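Local coordinates for protein putative citrate lyase (Ralstonia eutropha, PDB 3QQW) that probably acts as a magnesium-dependent lyase of the citrate lyase family, possibly cleaving (S)-citramalyl-CoA, at residues K17-A29 against L250-V264. Residues are numbered along the deposited sequence; the frame is centred on the assembly and turned at random.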
loop_
_atom_site.group_PDB
_atom_site.type_symbol
_atom_site.label_atom_id
_atom_site.label_comp_id
_atom_site.label_asym_id
_atom_site.label_seq_id
_atom_site.Cartn_x
_atom_site.Cartn_y
_atom_site.Cartn_z
ATOM N N LYS C 17 -1.172 25.836 2.835
ATOM C CA LYS C 17 -2.619 25.963 2.623
ATOM C C LYS C 17 -3.336 25.499 3.895
ATOM O O LYS C 17 -2.909 24.524 4.523
ATOM C CB LYS C 17 -3.076 25.157 1.401
ATOM N N SER C 18 -4.392 26.212 4.302
ATOM C CA SER C 18 -5.147 25.850 5.502
ATOM C C SER C 18 -6.024 24.617 5.235
ATOM O O SER C 18 -6.672 24.546 4.175
ATOM C CB SER C 18 -6.004 27.020 5.969
ATOM O OG SER C 18 -6.789 26.696 7.108
ATOM N N PHE C 19 -6.022 23.637 6.191
ATOM C CA PHE C 19 -6.838 22.422 6.101
ATOM C C PHE C 19 -8.332 22.787 6.145
ATOM O O PHE C 19 -8.694 23.681 6.912
ATOM C CB PHE C 19 -6.483 21.438 7.213
ATOM C CG PHE C 19 -7.038 20.052 6.996
ATOM C CD1 PHE C 19 -6.464 19.188 6.058
ATOM C CD2 PHE C 19 -8.119 19.593 7.740
ATOM C CE1 PHE C 19 -6.963 17.899 5.872
ATOM C CE2 PHE C 19 -8.604 18.301 7.558
ATOM C CZ PHE C 19 -8.022 17.466 6.619
ATOM N N PRO C 20 -9.207 22.201 5.290
ATOM C CA PRO C 20 -10.612 22.618 5.308
ATOM C C PRO C 20 -11.317 22.182 6.576
ATOM O O PRO C 20 -11.136 21.041 7.023
ATOM C CB PRO C 20 -11.221 21.947 4.068
ATOM C CG PRO C 20 -10.087 21.310 3.335
ATOM C CD PRO C 20 -8.986 21.118 4.312
ATOM N N VAL C 21 -12.105 23.101 7.160
ATOM C CA VAL C 21 -12.862 22.790 8.363
ATOM C C VAL C 21 -14.280 22.486 7.925
ATOM O O VAL C 21 -15.079 23.378 7.604
ATOM C CB VAL C 21 -12.750 23.822 9.508
ATOM C CG1 VAL C 21 -11.317 23.847 10.013
ATOM C CG2 VAL C 21 -13.199 25.225 9.100
ATOM N N LEU C 22 -14.546 21.179 7.808
ATOM C CA LEU C 22 -15.833 20.731 7.346
ATOM C C LEU C 22 -16.504 19.903 8.388
ATOM O O LEU C 22 -15.841 19.228 9.182
ATOM C CB LEU C 22 -15.683 19.926 6.046
ATOM C CG LEU C 22 -15.003 20.614 4.873
ATOM C CD1 LEU C 22 -14.576 19.608 3.852
ATOM C CD2 LEU C 22 -15.912 21.646 4.245
ATOM N N ALA C 23 -17.838 19.917 8.347
ATOM C CA ALA C 23 -18.731 19.146 9.189
ATOM C C ALA C 23 -18.351 17.683 9.099
ATOM O O ALA C 23 -17.937 17.196 8.040
ATOM C CB ALA C 23 -20.163 19.356 8.728
ATOM N N ALA C 24 -18.465 16.993 10.215
ATOM C CA ALA C 24 -18.148 15.563 10.347
ATOM C C ALA C 24 -19.115 14.685 9.558
ATOM O O ALA C 24 -18.818 13.531 9.264
ATOM C CB ALA C 24 -18.219 15.202 11.808
ATOM N N CYS C 25 -20.276 15.239 9.206
ATOM C CA CYS C 25 -21.333 14.483 8.553
ATOM C C CYS C 25 -21.861 15.156 7.308
ATOM O O CYS C 25 -22.029 16.373 7.266
ATOM C CB CYS C 25 -22.462 14.240 9.554
ATOM S SG CYS C 25 -23.804 13.218 8.914
ATOM N N GLU C 26 -22.187 14.331 6.318
ATOM C CA GLU C 26 -22.747 14.772 5.048
ATOM C C GLU C 26 -23.979 13.952 4.763
ATOM O O GLU C 26 -23.866 12.755 4.473
ATOM C CB GLU C 26 -21.722 14.660 3.909
ATOM C CG GLU C 26 -22.183 15.380 2.651
ATOM C CD GLU C 26 -21.211 15.302 1.496
ATOM O OE1 GLU C 26 -20.098 15.848 1.637
ATOM O OE2 GLU C 26 -21.556 14.708 0.449
ATOM N N HIS C 27 -25.152 14.583 4.879
ATOM C CA HIS C 27 -26.436 13.910 4.711
ATOM C C HIS C 27 -26.949 14.034 3.270
ATOM O O HIS C 27 -26.953 15.123 2.701
ATOM C CB HIS C 27 -27.457 14.461 5.703
ATOM C CG HIS C 27 -28.741 13.711 5.694
ATOM N ND1 HIS C 27 -28.848 12.452 6.273
ATOM C CD2 HIS C 27 -29.929 14.045 5.145
ATOM C CE1 HIS C 27 -30.095 12.069 6.060
ATOM N NE2 HIS C 27 -30.784 12.997 5.389
ATOM N N PHE C 28 -27.346 12.900 2.670
ATOM C CA PHE C 28 -27.891 12.864 1.313
ATOM C C PHE C 28 -29.399 12.858 1.333
ATOM O O PHE C 28 -29.982 12.208 2.192
ATOM C CB PHE C 28 -27.378 11.630 0.559
ATOM C CG PHE C 28 -25.990 11.859 0.033
ATOM C CD1 PHE C 28 -24.911 12.004 0.906
ATOM C CD2 PHE C 28 -25.756 11.948 -1.331
ATOM C CE1 PHE C 28 -23.638 12.252 0.421
ATOM C CE2 PHE C 28 -24.464 12.133 -1.821
ATOM C CZ PHE C 28 -23.422 12.299 -0.944
ATOM N N ALA C 29 -30.014 13.580 0.371
ATOM C CA ALA C 29 -31.468 13.731 0.145
ATOM C C ALA C 29 -31.671 13.948 -1.361
ATOM O O ALA C 29 -30.995 14.793 -1.953
ATOM C CB ALA C 29 -32.038 14.894 0.960
ATOM N N LEU C 250 -12.337 11.801 8.474
ATOM C CA LEU C 250 -12.701 12.976 9.258
ATOM C C LEU C 250 -14.119 13.427 8.963
ATOM O O LEU C 250 -14.599 14.464 9.463
ATOM C CB LEU C 250 -11.694 14.084 8.894
ATOM C CG LEU C 250 -10.255 13.882 9.371
ATOM C CD1 LEU C 250 -9.363 14.972 8.844
ATOM C CD2 LEU C 250 -10.192 13.841 10.887
ATOM N N ARG C 251 -14.788 12.647 8.123
ATOM C CA ARG C 251 -16.153 12.900 7.683
ATOM C C ARG C 251 -16.782 11.568 7.300
ATOM O O ARG C 251 -16.074 10.600 7.020
ATOM C CB ARG C 251 -16.120 13.869 6.500
ATOM C CG ARG C 251 -17.435 14.436 6.020
ATOM C CD ARG C 251 -17.038 15.612 5.152
ATOM N NE ARG C 251 -18.080 16.079 4.250
ATOM C CZ ARG C 251 -18.727 17.226 4.395
ATOM N NH1 ARG C 251 -18.494 17.994 5.444
ATOM N NH2 ARG C 251 -19.606 17.617 3.488
HETATM N N MSE C 252 -18.123 11.518 7.300
HETATM C CA MSE C 252 -18.861 10.335 6.913
HETATM C C MSE C 252 -20.204 10.719 6.390
HETATM O O MSE C 252 -20.868 11.586 6.959
HETATM C CB MSE C 252 -19.015 9.386 8.105
HETATM C CG MSE C 252 -19.457 8.006 7.704
HETATM SE SE MSE C 252 -19.309 6.847 9.205
HETATM C CE MSE C 252 -20.733 5.597 8.758
ATOM N N TRP C 253 -20.643 10.006 5.357
ATOM C CA TRP C 253 -21.951 10.191 4.747
ATOM C C TRP C 253 -23.070 9.666 5.639
ATOM O O TRP C 253 -22.891 8.710 6.389
ATOM C CB TRP C 253 -21.998 9.474 3.400
ATOM C CG TRP C 253 -21.247 10.140 2.286
ATOM C CD1 TRP C 253 -20.298 11.114 2.393
ATOM C CD2 TRP C 253 -21.381 9.860 0.886
ATOM N NE1 TRP C 253 -19.847 11.478 1.146
ATOM C CE2 TRP C 253 -20.505 10.733 0.199
ATOM C CE3 TRP C 253 -22.222 9.010 0.135
ATOM C CZ2 TRP C 253 -20.397 10.740 -1.203
ATOM C CZ3 TRP C 253 -22.124 9.031 -1.253
ATOM C CH2 TRP C 253 -21.198 9.862 -1.906
ATOM N N SER C 254 -24.248 10.258 5.489
ATOM C CA SER C 254 -25.476 9.859 6.149
ATOM C C SER C 254 -26.582 9.718 5.105
ATOM O O SER C 254 -26.670 10.549 4.196
ATOM C CB SER C 254 -25.863 10.890 7.200
ATOM O OG SER C 254 -27.202 10.699 7.616
ATOM N N ILE C 255 -27.424 8.692 5.234
ATOM C CA ILE C 255 -28.551 8.487 4.315
ATOM C C ILE C 255 -29.876 8.496 5.075
ATOM O O ILE C 255 -30.936 8.470 4.457
ATOM C CB ILE C 255 -28.413 7.228 3.434
ATOM C CG1 ILE C 255 -27.991 5.981 4.257
ATOM C CG2 ILE C 255 -27.507 7.534 2.239
ATOM C CD1 ILE C 255 -28.144 4.621 3.552
ATOM N N TYR C 256 -29.817 8.557 6.402
ATOM C CA TYR C 256 -31.002 8.604 7.256
ATOM C C TYR C 256 -30.740 9.588 8.416
ATOM O O TYR C 256 -29.651 9.568 8.988
ATOM C CB TYR C 256 -31.400 7.204 7.751
ATOM C CG TYR C 256 -32.829 7.155 8.238
ATOM C CD1 TYR C 256 -33.895 7.161 7.337
ATOM C CD2 TYR C 256 -33.123 7.152 9.602
ATOM C CE1 TYR C 256 -35.215 7.145 7.781
ATOM C CE2 TYR C 256 -34.440 7.152 10.056
ATOM C CZ TYR C 256 -35.485 7.140 9.140
ATOM O OH TYR C 256 -36.803 7.111 9.545
ATOM N N PRO C 257 -31.696 10.479 8.754
ATOM C CA PRO C 257 -31.430 11.496 9.786
ATOM C C PRO C 257 -30.933 10.965 11.132
ATOM O O PRO C 257 -30.178 11.657 11.812
ATOM C CB PRO C 257 -32.787 12.181 9.950
ATOM C CG PRO C 257 -33.412 12.060 8.598
ATOM C CD PRO C 257 -33.033 10.675 8.154
ATOM N N ALA C 258 -31.329 9.751 11.510
ATOM C CA ALA C 258 -30.933 9.139 12.774
ATOM C C ALA C 258 -29.411 8.863 12.823
ATOM O O ALA C 258 -28.873 8.656 13.902
ATOM C CB ALA C 258 -31.723 7.859 12.992
ATOM N N GLN C 259 -28.720 8.888 11.666
ATOM C CA GLN C 259 -27.266 8.642 11.563
ATOM C C GLN C 259 -26.418 9.884 11.864
ATOM O O GLN C 259 -25.255 9.731 12.221
ATOM C CB GLN C 259 -26.878 8.127 10.164
ATOM C CG GLN C 259 -27.634 6.894 9.718
ATOM C CD GLN C 259 -27.138 6.304 8.440
ATOM O OE1 GLN C 259 -26.907 6.992 7.457
ATOM N NE2 GLN C 259 -27.038 4.989 8.403
ATOM N N ILE C 260 -27.000 11.101 11.734
ATOM C CA ILE C 260 -26.301 12.382 11.871
ATOM C C ILE C 260 -25.627 12.542 13.246
ATOM O O ILE C 260 -24.392 12.626 13.282
ATOM C CB ILE C 260 -27.202 13.594 11.509
ATOM C CG1 ILE C 260 -27.659 13.482 10.032
ATOM C CG2 ILE C 260 -26.476 14.944 11.794
ATOM C CD1 ILE C 260 -28.729 14.417 9.593
ATOM N N GLN C 261 -26.406 12.604 14.343
ATOM C CA GLN C 261 -25.849 12.794 15.672
ATOM C C GLN C 261 -24.807 11.704 16.019
ATOM O O GLN C 261 -23.709 12.108 16.400
ATOM C CB GLN C 261 -26.946 12.917 16.736
ATOM C CG GLN C 261 -26.754 14.131 17.659
ATOM C CD GLN C 261 -26.936 15.466 16.973
ATOM O OE1 GLN C 261 -28.020 15.807 16.508
ATOM N NE2 GLN C 261 -25.873 16.241 16.910
ATOM N N PRO C 262 -25.024 10.374 15.800
ATOM C CA PRO C 262 -23.947 9.395 16.100
ATOM C C PRO C 262 -22.653 9.651 15.305
ATOM O O PRO C 262 -21.571 9.490 15.866
ATOM C CB PRO C 262 -24.559 8.045 15.708
ATOM C CG PRO C 262 -26.017 8.261 15.764
ATOM C CD PRO C 262 -26.255 9.683 15.365
ATOM N N ILE C 263 -22.756 10.110 14.036
ATOM C CA ILE C 263 -21.574 10.403 13.211
ATOM C C ILE C 263 -20.858 11.637 13.770
ATOM O O ILE C 263 -19.645 11.566 13.989
ATOM C CB ILE C 263 -21.891 10.535 11.701
ATOM C CG1 ILE C 263 -22.256 9.155 11.089
ATOM C CG2 ILE C 263 -20.711 11.168 10.933
ATOM C CD1 ILE C 263 -22.986 9.187 9.737
ATOM N N VAL C 264 -21.600 12.751 14.023
ATOM C CA VAL C 264 -21.032 13.994 14.550
ATOM C C VAL C 264 -20.313 13.725 15.898
ATOM O O VAL C 264 -19.149 14.092 16.052
ATOM C CB VAL C 264 -22.112 15.114 14.664
ATOM C CG1 VAL C 264 -21.620 16.308 15.487
ATOM C CG2 VAL C 264 -22.575 15.562 13.273
HETATM O O HOH W 1 -14.252 16.864 8.287
HETATM O O HOH W 2 -18.223 14.014 2.116
#
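Phe28 leans over one face of the Trp253 indole with its CE1 and CZ corner, CE1 lying 3.3 Å from CD2 of Trp253, with the two planes tilted by 36°. At the indole edge NE1 of Trp253 gives a hydrogen bond to Asp174, and a water in the ring plane also accepts from it. That water donates to OE1 of Glu26 and accepts from NE of Arg251. The Arg251 guanidinium meets Glu26 at its edge, while Cys25 O lies over one of its faces, off toward the rim: NH2 of Arg251 reaches OE1 of Glu26 at 2.6 Å, nearly straight (167°), on the anti lone pair, although the carboxylate and guanidinium planes stand 71° apart. Arg251 gets there by running extended from CG to NE, which also brings NH1 to within 2.8 Å of Ala23 O. Asp50 provides a second salt bridge for NH2, and Thr52 binds the other oxygen of Glu26.

Strands 25-29 and 251-254 are the first and last of the eight parallel strands, and their pairing closes the TIM barrel. Backbone bonds alternate along the seam, from Met252 N to Ala24 O through to Phe28 N to Ser254 O at 2.9 Å. Glu26 and Trp253 share the inner face, where Trp253 lies near Arg88, a predicted substrate-binding residue.

Cys25, His27 and Ser254 face outward, toward helix 260-267. ND1 of His27 and OG of Ser254 share a hydrogen bond of 2.8 Å at the imidazole edge, while CD1 of Ile260 makes an off-centre CH-pi contact 4.2 Å from the His27 ring centroid. CB of Cys25 packs against CG2 of Ile263 at 3.8 Å.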